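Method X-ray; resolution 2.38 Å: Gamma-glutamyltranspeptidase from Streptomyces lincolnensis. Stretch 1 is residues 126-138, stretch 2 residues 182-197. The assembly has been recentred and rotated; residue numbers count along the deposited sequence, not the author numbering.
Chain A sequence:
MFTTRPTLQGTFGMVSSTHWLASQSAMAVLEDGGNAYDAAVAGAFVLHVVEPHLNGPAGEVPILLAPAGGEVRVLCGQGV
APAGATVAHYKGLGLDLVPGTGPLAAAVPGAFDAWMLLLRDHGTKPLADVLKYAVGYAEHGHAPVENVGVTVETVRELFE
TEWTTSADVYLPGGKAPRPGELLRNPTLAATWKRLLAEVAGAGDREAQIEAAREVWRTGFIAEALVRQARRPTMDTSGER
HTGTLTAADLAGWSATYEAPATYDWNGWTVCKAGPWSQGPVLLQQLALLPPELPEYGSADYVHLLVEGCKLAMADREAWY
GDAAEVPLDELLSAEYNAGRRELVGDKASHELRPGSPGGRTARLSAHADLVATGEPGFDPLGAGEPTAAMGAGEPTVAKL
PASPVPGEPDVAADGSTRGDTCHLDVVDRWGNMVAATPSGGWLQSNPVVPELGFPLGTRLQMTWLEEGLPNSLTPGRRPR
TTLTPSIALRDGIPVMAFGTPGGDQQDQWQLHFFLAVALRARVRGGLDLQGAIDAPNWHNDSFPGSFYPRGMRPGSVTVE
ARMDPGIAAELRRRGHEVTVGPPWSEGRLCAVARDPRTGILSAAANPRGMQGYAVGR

Stretch 1, residues 126-138: PLADVLKYAVGYA
Stretch 2 182-197: LLRNPTLAATWKRLLA

Residues 127-138 and 186-197 form two helices of one chain that run roughly antiparallel, with 149° between their N-to-C directions and a closest axial approach of 8.3 Å. The register pairs Ala138 with Asn185 (CA to CA 5.0 Å), Val135 with Ala189 (CA to CA 5.0 Å) and, more widely, Ala128 with Leu196 (CA to CA 6.5 Å). The first helix is kinked where the N atoms of Tyr133 and Ala134 lack bonds to the preceding turn.

Stretch 2 enters in extended conformation. At Leu183 (phi/psi -93/130) the backbone O accepts from a water at 2.9 Å, and the same water donates to Tyr137 O at 2.5 Å, bridging two carbonyls that cannot bond each other. Arg184 (-122/157) leads to Asn185 (-139/80), whose N donates to Ala138 O at 2.9 Å and 162°, the sole direct hydrogen bond between the stretches. Asn185 (chi1 t) also caps its own helix: OD1 accepts from Leu188 N at 3.0 Å.

From Pro186 onward the backbone is helical. Ala189 points toward the first helix, and its CB lies 3.7 Å from Ala138 CB; these small side chains accompany the close backbone approach here. One turn later, Trp192 (chi1 m, chi2 144°) places CB 3.9 Å from both Leu131 CD1 and Val135 CG2, with the valine methyl (chi1 t) at the ring edge. Exposed Lys193, chi1 m and then extended, lays its aliphatic chain alongside Val135, with CE 4.0 Å from CG1.

Towards the end the side chains that meet are apolar. Leu195 (t, t) brings CD2 to 3.6 Å from Leu127 CD1. Leu196 (m, t) contacts three residues: its CD1 lies 3.6 Å from Leu131 CD1 (chi1 p, chi2 p), while its CD2 approaches Leu127 CD1 at 3.9 Å, Ala128 CB at 4.1 Å and, in van der Waals contact, Ala128 N at 3.6 Å. Altogether 569 Å², both sides summed, is buried.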

ATOM      1  N   PRO A 126       5.690 -17.754 -20.515  1.00 36.33           N
ATOM      2  CA  PRO A 126       5.700 -17.262 -21.894  1.00 35.84           C
ATOM      3  C   PRO A 126       5.381 -15.774 -21.994  1.00 35.55           C
ATOM      4  O   PRO A 126       4.790 -15.191 -21.080  1.00 35.40           O
ATOM      5  CB  PRO A 126       4.606 -18.092 -22.594  1.00 35.60           C
ATOM      6  CG  PRO A 126       4.141 -19.103 -21.597  1.00 36.33           C
ATOM      7  CD  PRO A 126       4.489 -18.565 -20.248  1.00 36.35           C
ATOM      8  N   LEU A 127       5.765 -15.194 -23.123  1.00 35.28           N
ATOM      9  CA  LEU A 127       5.573 -13.776 -23.397  1.00 36.18           C
ATOM     10  C   LEU A 127       4.124 -13.378 -23.202  1.00 35.81           C
ATOM     11  O   LEU A 127       3.829 -12.359 -22.583  1.00 36.45           O
ATOM     12  CB  LEU A 127       5.980 -13.456 -24.846  1.00 37.74           C
ATOM     13  CG  LEU A 127       6.826 -12.207 -25.128  1.00 38.69           C
ATOM     14  CD1 LEU A 127       6.472 -11.673 -26.507  1.00 39.88           C
ATOM     15  CD2 LEU A 127       6.691 -11.104 -24.088  1.00 38.49           C
ATOM     16  N   ALA A 128       3.238 -14.207 -23.746  1.00 36.74           N
ATOM     17  CA  ALA A 128       1.792 -14.003 -23.671  1.00 37.12           C
ATOM     18  C   ALA A 128       1.288 -13.800 -22.237  1.00 37.30           C
ATOM     19  O   ALA A 128       0.617 -12.807 -21.952  1.00 35.87           O
ATOM     20  CB  ALA A 128       1.062 -15.168 -24.329  1.00 36.43           C
ATOM     21  N   ASP A 129       1.637 -14.722 -21.342  1.00 38.75           N
ATOM     22  CA  ASP A 129       1.154 -14.669 -19.950  1.00 40.34           C
ATOM     23  C   ASP A 129       1.706 -13.459 -19.194  1.00 39.40           C
ATOM     24  O   ASP A 129       1.032 -12.892 -18.328  1.00 40.54           O
ATOM     25  CB  ASP A 129       1.513 -15.950 -19.179  1.00 42.66           C
ATOM     26  CG  ASP A 129       0.926 -17.230 -19.810  1.00 45.20           C
ATOM     27  OD1 ASP A 129       0.295 -17.165 -20.885  1.00 45.66           O
ATOM     28  OD2 ASP A 129       1.106 -18.322 -19.221  1.00 47.36           O
ATOM     29  N   VAL A 130       2.924 -13.060 -19.531  1.00 38.11           N
ATOM     30  CA  VAL A 130       3.590 -12.010 -18.790  1.00 38.22           C
ATOM     31  C   VAL A 130       3.188 -10.648 -19.303  1.00 38.98           C
ATOM     32  O   VAL A 130       3.176  -9.691 -18.535  1.00 38.29           O
ATOM     33  CB  VAL A 130       5.118 -12.249 -18.721  1.00 38.28           C
ATOM     34  CG1 VAL A 130       5.930 -10.987 -18.911  1.00 39.19           C
ATOM     35  CG2 VAL A 130       5.467 -12.871 -17.377  1.00 38.76           C
ATOM     36  N   LEU A 131       2.837 -10.540 -20.581  1.00 39.65           N
ATOM     37  CA  LEU A 131       2.453  -9.228 -21.086  1.00 40.46           C
ATOM     38  C   LEU A 131       0.932  -8.988 -21.269  1.00 38.42           C
ATOM     39  O   LEU A 131       0.535  -7.903 -21.690  1.00 39.44           O
ATOM     40  CB  LEU A 131       3.350  -8.807 -22.271  1.00 42.48           C
ATOM     41  CG  LEU A 131       3.258  -9.325 -23.694  1.00 44.00           C
ATOM     42  CD1 LEU A 131       1.931  -8.939 -24.315  1.00 46.72           C
ATOM     43  CD2 LEU A 131       4.380  -8.707 -24.511  1.00 43.70           C
ATOM     44  N   LYS A 132       0.088  -9.949 -20.882  1.00 35.81           N
ATOM     45  CA  LYS A 132      -1.385  -9.772 -20.943  1.00 34.23           C
ATOM     46  C   LYS A 132      -1.941  -8.636 -20.055  1.00 31.76           C
ATOM     47  O   LYS A 132      -2.996  -8.081 -20.336  1.00 30.45           O
ATOM     48  CB  LYS A 132      -2.110 -11.082 -20.611  1.00 34.14           C
ATOM     49  CG  LYS A 132      -2.090 -11.472 -19.139  1.00 34.97           C
ATOM     50  CD  LYS A 132      -2.505 -12.921 -18.931  1.00 35.75           C
ATOM     51  CE  LYS A 132      -2.596 -13.277 -17.450  1.00 36.87           C
ATOM     52  NZ  LYS A 132      -1.995 -14.604 -17.149  1.00 37.32           N
ATOM     53  N   TYR A 133      -1.226  -8.312 -18.989  1.00 31.40           N
ATOM     54  CA  TYR A 133      -1.640  -7.259 -18.058  1.00 31.78           C
ATOM     55  C   TYR A 133      -1.639  -5.904 -18.736  1.00 30.72           C
ATOM     56  O   TYR A 133      -2.643  -5.205 -18.710  1.00 30.13           O
ATOM     57  CB  TYR A 133      -0.727  -7.237 -16.829  1.00 32.97           C
ATOM     58  CG  TYR A 133      -0.767  -8.542 -16.080  1.00 34.33           C
ATOM     59  CD1 TYR A 133      -1.850  -8.862 -15.265  1.00 35.61           C
ATOM     60  CD2 TYR A 133       0.241  -9.488 -16.233  1.00 34.78           C
ATOM     61  CE1 TYR A 133      -1.915 -10.075 -14.596  1.00 35.64           C
ATOM     62  CE2 TYR A 133       0.188 -10.703 -15.570  1.00 35.80           C
ATOM     63  CZ  TYR A 133      -0.893 -10.992 -14.751  1.00 35.90           C
ATOM     64  OH  TYR A 133      -0.955 -12.196 -14.085  1.00 36.37           O
ATOM     65  N   ALA A 134      -0.511  -5.564 -19.357  1.00 30.18           N
ATOM     66  CA  ALA A 134      -0.356  -4.317 -20.133  1.00 29.57           C
ATOM     67  C   ALA A 134      -1.334  -4.192 -21.302  1.00 28.07           C
ATOM     68  O   ALA A 134      -1.900  -3.124 -21.516  1.00 26.82           O
ATOM     69  CB  ALA A 134       1.070  -4.195 -20.642  1.00 29.72           C
ATOM     70  N   VAL A 135      -1.511  -5.286 -22.047  1.00 27.20           N
ATOM     71  CA  VAL A 135      -2.486  -5.361 -23.146  1.00 27.69           C
ATOM     72  C   VAL A 135      -3.895  -4.991 -22.677  1.00 27.95           C
ATOM     73  O   VAL A 135      -4.594  -4.209 -23.320  1.00 28.74           O
ATOM     74  CB  VAL A 135      -2.556  -6.782 -23.761  1.00 27.92           C
ATOM     75  CG1 VAL A 135      -3.678  -6.891 -24.794  1.00 26.90           C
ATOM     76  CG2 VAL A 135      -1.239  -7.160 -24.425  1.00 28.22           C
ATOM     77  N   GLY A 136      -4.312  -5.599 -21.575  1.00 29.04           N
ATOM     78  CA  GLY A 136      -5.611  -5.320 -20.955  1.00 29.62           C
ATOM     79  C   GLY A 136      -5.806  -3.860 -20.583  1.00 29.94           C
ATOM     80  O   GLY A 136      -6.839  -3.273 -20.895  1.00 30.20           O
ATOM     81  N   TYR A 137      -4.811  -3.264 -19.934  1.00 30.13           N
ATOM     82  CA  TYR A 137      -4.896  -1.847 -19.570  1.00 31.19           C
ATOM     83  C   TYR A 137      -4.771  -0.930 -20.783  1.00 31.90           C
ATOM     84  O   TYR A 137      -5.287   0.187 -20.776  1.00 32.41           O
ATOM     85  CB  TYR A 137      -3.845  -1.485 -18.522  1.00 31.22           C
ATOM     86  CG  TYR A 137      -4.120  -2.122 -17.177  1.00 31.70           C
ATOM     87  CD1 TYR A 137      -5.291  -1.829 -16.471  1.00 31.53           C
ATOM     88  CD2 TYR A 137      -3.222  -3.026 -16.608  1.00 31.84           C
ATOM     89  CE1 TYR A 137      -5.562  -2.415 -15.244  1.00 30.66           C
ATOM     90  CE2 TYR A 137      -3.491  -3.622 -15.379  1.00 31.97           C
ATOM     91  CZ  TYR A 137      -4.659  -3.304 -14.700  1.00 30.65           C
ATOM     92  OH  TYR A 137      -4.931  -3.878 -13.484  1.00 28.95           O
ATOM     93  N   ALA A 138      -4.093  -1.406 -21.818  1.00 31.48           N
ATOM     94  CA  ALA A 138      -3.950  -0.645 -23.040  1.00 32.08           C
ATOM     95  C   ALA A 138      -5.269  -0.577 -23.794  1.00 31.69           C
ATOM     96  O   ALA A 138      -5.716   0.511 -24.149  1.00 31.19           O
ATOM     97  CB  ALA A 138      -2.871  -1.252 -23.912  1.00 32.81           C
ATOM     98  N   LEU A 182     -11.410   6.208 -17.970  1.00 35.48           N
ATOM     99  CA  LEU A 182     -10.533   5.215 -18.593  1.00 34.30           C
ATOM    100  C   LEU A 182      -9.728   5.797 -19.755  1.00 33.33           C
ATOM    101  O   LEU A 182     -10.296   6.253 -20.730  1.00 32.33           O
ATOM    102  CB  LEU A 182     -11.331   4.004 -19.077  1.00 34.16           C
ATOM    103  CG  LEU A 182     -12.078   3.204 -18.000  1.00 34.81           C
ATOM    104  CD1 LEU A 182     -12.921   2.100 -18.630  1.00 34.85           C
ATOM    105  CD2 LEU A 182     -11.140   2.614 -16.954  1.00 34.20           C
ATOM    106  N   LEU A 183      -8.404   5.785 -19.616  1.00 33.91           N
ATOM    107  CA  LEU A 183      -7.475   6.188 -20.671  1.00 34.72           C
ATOM    108  C   LEU A 183      -7.083   4.944 -21.444  1.00 35.03           C
ATOM    109  O   LEU A 183      -6.675   3.959 -20.837  1.00 34.42           O
ATOM    110  CB  LEU A 183      -6.216   6.820 -20.072  1.00 35.13           C
ATOM    111  CG  LEU A 183      -4.994   6.976 -20.984  1.00 35.74           C
ATOM    112  CD1 LEU A 183      -5.303   7.838 -22.207  1.00 36.28           C
ATOM    113  CD2 LEU A 183      -3.844   7.570 -20.188  1.00 35.78           C
ATOM    114  N   ARG A 184      -7.178   5.004 -22.772  1.00 34.84           N
ATOM    115  CA  ARG A 184      -6.823   3.877 -23.635  1.00 35.23           C
ATOM    116  C   ARG A 184      -5.738   4.201 -24.647  1.00 34.03           C
ATOM    117  O   ARG A 184      -5.524   5.357 -25.012  1.00 33.32           O
ATOM    118  CB  ARG A 184      -8.042   3.399 -24.401  1.00 36.66           C
ATOM    119  CG  ARG A 184      -8.995   2.561 -23.591  1.00 38.08           C
ATOM    120  CD  ARG A 184     -10.224   2.238 -24.424  1.00 39.71           C
ATOM    121  NE  ARG A 184     -11.303   1.743 -23.574  1.00 40.98           N
ATOM    122  CZ  ARG A 184     -12.163   2.513 -22.907  1.00 41.82           C
ATOM    123  NH1 ARG A 184     -12.107   3.850 -22.981  1.00 41.35           N
ATOM    124  NH2 ARG A 184     -13.093   1.939 -22.151  1.00 42.16           N
ATOM    125  N   ASN A 185      -5.065   3.144 -25.085  1.00 32.60           N
ATOM    126  CA  ASN A 185      -4.184   3.185 -26.235  1.00 32.31           C
ATOM    127  C   ASN A 185      -4.420   1.891 -27.032  1.00 30.38           C
ATOM    128  O   ASN A 185      -3.648   0.937 -26.912  1.00 28.77           O
ATOM    129  CB  ASN A 185      -2.723   3.345 -25.795  1.00 33.26           C
ATOM    130  CG  ASN A 185      -1.774   3.591 -26.963  1.00 34.19           C
ATOM    131  OD1 ASN A 185      -2.052   3.228 -28.113  1.00 35.03           O
ATOM    132  ND2 ASN A 185      -0.631   4.192 -26.665  1.00 34.28           N
ATOM    133  N   PRO A 186      -5.498   1.857 -27.841  1.00 30.20           N
ATOM    134  CA  PRO A 186      -5.823   0.637 -28.612  1.00 31.19           C
ATOM    135  C   PRO A 186      -4.760   0.226 -29.634  1.00 31.47           C
ATOM    136  O   PRO A 186      -4.649  -0.958 -29.945  1.00 32.30           O
ATOM    137  CB  PRO A 186      -7.153   0.974 -29.311  1.00 30.91           C
ATOM    138  CG  PRO A 186      -7.298   2.454 -29.217  1.00 31.47           C
ATOM    139  CD  PRO A 186      -6.483   2.935 -28.054  1.00 30.81           C
ATOM    140  N   THR A 187      -4.000   1.189 -30.153  1.00 31.20           N
ATOM    141  CA  THR A 187      -2.921   0.887 -31.091  1.00 31.33           C
ATOM    142  C   THR A 187      -1.782   0.106 -30.409  1.00 31.45           C
ATOM    143  O   THR A 187      -1.331  -0.924 -30.920  1.00 30.39           O
ATOM    144  CB  THR A 187      -2.380   2.164 -31.761  1.00 31.50           C
ATOM    145  OG1 THR A 187      -3.462   2.915 -32.329  1.00 30.44           O
ATOM    146  CG2 THR A 187      -1.408   1.808 -32.868  1.00 32.38           C
ATOM    147  N   LEU A 188      -1.322   0.596 -29.263  1.00 32.04           N
ATOM    148  CA  LEU A 188      -0.284  -0.101 -28.499  1.00 32.14           C
ATOM    149  C   LEU A 188      -0.748  -1.512 -28.168  1.00 32.34           C
ATOM    150  O   LEU A 188       0.010  -2.482 -28.292  1.00 33.49           O
ATOM    151  CB  LEU A 188       0.063   0.669 -27.223  1.00 32.13           C
ATOM    152  CG  LEU A 188       0.936  -0.042 -26.182  1.00 32.30           C
ATOM    153  CD1 LEU A 188       2.316  -0.356 -26.720  1.00 33.35           C
ATOM    154  CD2 LEU A 188       1.052   0.799 -24.929  1.00 32.17           C
ATOM    155  N   ALA A 189      -2.005  -1.618 -27.761  1.00 32.22           N
ATOM    156  CA  ALA A 189      -2.608  -2.910 -27.492  1.00 33.10           C
ATOM    157  C   ALA A 189      -2.553  -3.810 -28.723  1.00 32.43           C
ATOM    158  O   ALA A 189      -2.141  -4.960 -28.617  1.00 33.72           O
ATOM    159  CB  ALA A 189      -4.039  -2.736 -27.036  1.00 33.98           C
ATOM    160  N   ALA A 190      -2.957  -3.276 -29.877  1.00 31.78           N
ATOM    161  CA  ALA A 190      -2.895  -4.008 -31.166  1.00 32.42           C
ATOM    162  C   ALA A 190      -1.475  -4.488 -31.534  1.00 32.91           C
ATOM    163  O   ALA A 190      -1.285  -5.588 -32.096  1.00 31.65           O
ATOM    164  CB  ALA A 190      -3.456  -3.147 -32.288  1.00 31.78           C
ATOM    165  N   THR A 191      -0.498  -3.649 -31.195  1.00 32.92           N
ATOM    166  CA  THR A 191       0.911  -3.902 -31.476  1.00 33.41           C
ATOM    167  C   THR A 191       1.456  -5.130 -30.742  1.00 33.73           C
ATOM    168  O   THR A 191       2.165  -5.945 -31.351  1.00 33.42           O
ATOM    169  CB  THR A 191       1.769  -2.662 -31.135  1.00 33.73           C
ATOM    170  OG1 THR A 191       1.290  -1.537 -31.879  1.00 32.13           O
ATOM    171  CG2 THR A 191       3.258  -2.884 -31.472  1.00 34.31           C
ATOM    172  N   TRP A 192       1.157  -5.254 -29.447  1.00 33.02           N
ATOM    173  CA  TRP A 192       1.568  -6.452 -28.691  1.00 32.90           C
ATOM    174  C   TRP A 192       0.780  -7.685 -29.137  1.00 33.47           C
ATOM    175  O   TRP A 192       1.318  -8.787 -29.172  1.00 33.29           O
ATOM    176  CB  TRP A 192       1.443  -6.273 -27.168  1.00 31.43           C
ATOM    177  CG  TRP A 192       2.252  -5.156 -26.550  1.00 30.68           C
ATOM    178  CD1 TRP A 192       1.868  -4.362 -25.507  1.00 30.34           C
ATOM    179  CD2 TRP A 192       3.569  -4.716 -26.916  1.00 29.98           C
ATOM    180  NE1 TRP A 192       2.857  -3.456 -25.201  1.00 29.77           N
ATOM    181  CE2 TRP A 192       3.908  -3.649 -26.054  1.00 30.11           C
ATOM    182  CE3 TRP A 192       4.490  -5.107 -27.893  1.00 29.47           C
ATOM    183  CZ2 TRP A 192       5.117  -2.977 -26.142  1.00 30.20           C
ATOM    184  CZ3 TRP A 192       5.692  -4.447 -27.973  1.00 29.80           C
ATOM    185  CH2 TRP A 192       5.999  -3.394 -27.104  1.00 30.49           C
ATOM    186  N   LYS A 193      -0.488  -7.498 -29.469  1.00 34.76           N
ATOM    187  CA  LYS A 193      -1.300  -8.609 -29.943  1.00 38.56           C
ATOM    188  C   LYS A 193      -0.733  -9.196 -31.226  1.00 38.88           C
ATOM    189  O   LYS A 193      -0.608 -10.413 -31.354  1.00 37.05           O
ATOM    190  CB  LYS A 193      -2.747  -8.182 -30.160  1.00 40.42           C
ATOM    191  CG  LYS A 193      -3.557  -8.097 -28.881  1.00 42.49           C
ATOM    192  CD  LYS A 193      -5.027  -8.033 -29.231  1.00 44.83           C
ATOM    193  CE  LYS A 193      -5.902  -7.676 -28.051  1.00 46.00           C
ATOM    194  NZ  LYS A 193      -7.221  -7.236 -28.580  1.00 47.32           N
ATOM    195  N   ARG A 194      -0.389  -8.324 -32.167  1.00 40.89           N
ATOM    196  CA  ARG A 194       0.200  -8.766 -33.419  1.00 42.79           C
ATOM    197  C   ARG A 194       1.532  -9.472 -33.153  1.00 41.35           C
ATOM    198  O   ARG A 194       1.764 -10.588 -33.636  1.00 40.52           O
ATOM    199  CB  ARG A 194       0.402  -7.593 -34.378  1.00 45.64           C
ATOM    200  CG  ARG A 194       0.823  -8.055 -35.766  1.00 48.75           C
ATOM    201  CD  ARG A 194       1.011  -6.916 -36.749  1.00 50.94           C
ATOM    202  NE  ARG A 194       1.770  -7.352 -37.925  1.00 51.54           N
ATOM    203  CZ  ARG A 194       2.094  -6.569 -38.954  1.00 50.26           C
ATOM    204  NH1 ARG A 194       1.729  -5.286 -38.975  1.00 49.50           N
ATOM    205  NH2 ARG A 194       2.788  -7.075 -39.970  1.00 49.26           N
ATOM    206  N   LEU A 195       2.385  -8.808 -32.375  1.00 39.53           N
ATOM    207  CA  LEU A 195       3.655  -9.375 -31.917  1.00 39.68           C
ATOM    208  C   LEU A 195       3.447 -10.811 -31.458  1.00 38.88           C
ATOM    209  O   LEU A 195       4.071 -11.730 -31.985  1.00 38.09           O
ATOM    210  CB  LEU A 195       4.239  -8.534 -30.774  1.00 40.22           C
ATOM    211  CG  LEU A 195       5.703  -8.748 -30.394  1.00 40.92           C
ATOM    212  CD1 LEU A 195       6.192  -7.604 -29.522  1.00 41.68           C
ATOM    213  CD2 LEU A 195       5.925 -10.048 -29.649  1.00 41.56           C
ATOM    214  N   LEU A 196       2.546 -10.987 -30.494  1.00 38.10           N
ATOM    215  CA  LEU A 196       2.227 -12.300 -29.950  1.00 38.57           C
ATOM    216  C   LEU A 196       1.687 -13.272 -30.990  1.00 37.92           C
ATOM    217  O   LEU A 196       2.074 -14.437 -31.002  1.00 37.21           O
ATOM    218  CB  LEU A 196       1.199 -12.170 -28.837  1.00 38.94           C
ATOM    219  CG  LEU A 196       1.652 -11.507 -27.542  1.00 39.49           C
ATOM    220  CD1 LEU A 196       0.424 -11.279 -26.672  1.00 39.96           C
ATOM    221  CD2 LEU A 196       2.675 -12.364 -26.814  1.00 39.39           C
ATOM    222  N   ALA A 197       0.783 -12.800 -31.843  1.00 38.76           N
ATOM    223  CA  ALA A 197       0.199 -13.654 -32.881  1.00 41.34           C
ATOM    224  C   ALA A 197       1.290 -14.271 -33.758  1.00 43.24           C
ATOM    225  O   ALA A 197       1.331 -15.495 -33.941  1.00 42.62           O
ATOM    226  CB  ALA A 197      -0.793 -12.877 -33.735  1.00 40.81           C
TER
HETATM  227  O   HOH W   1      -4.299   2.443 -20.167  1.00 27.90           O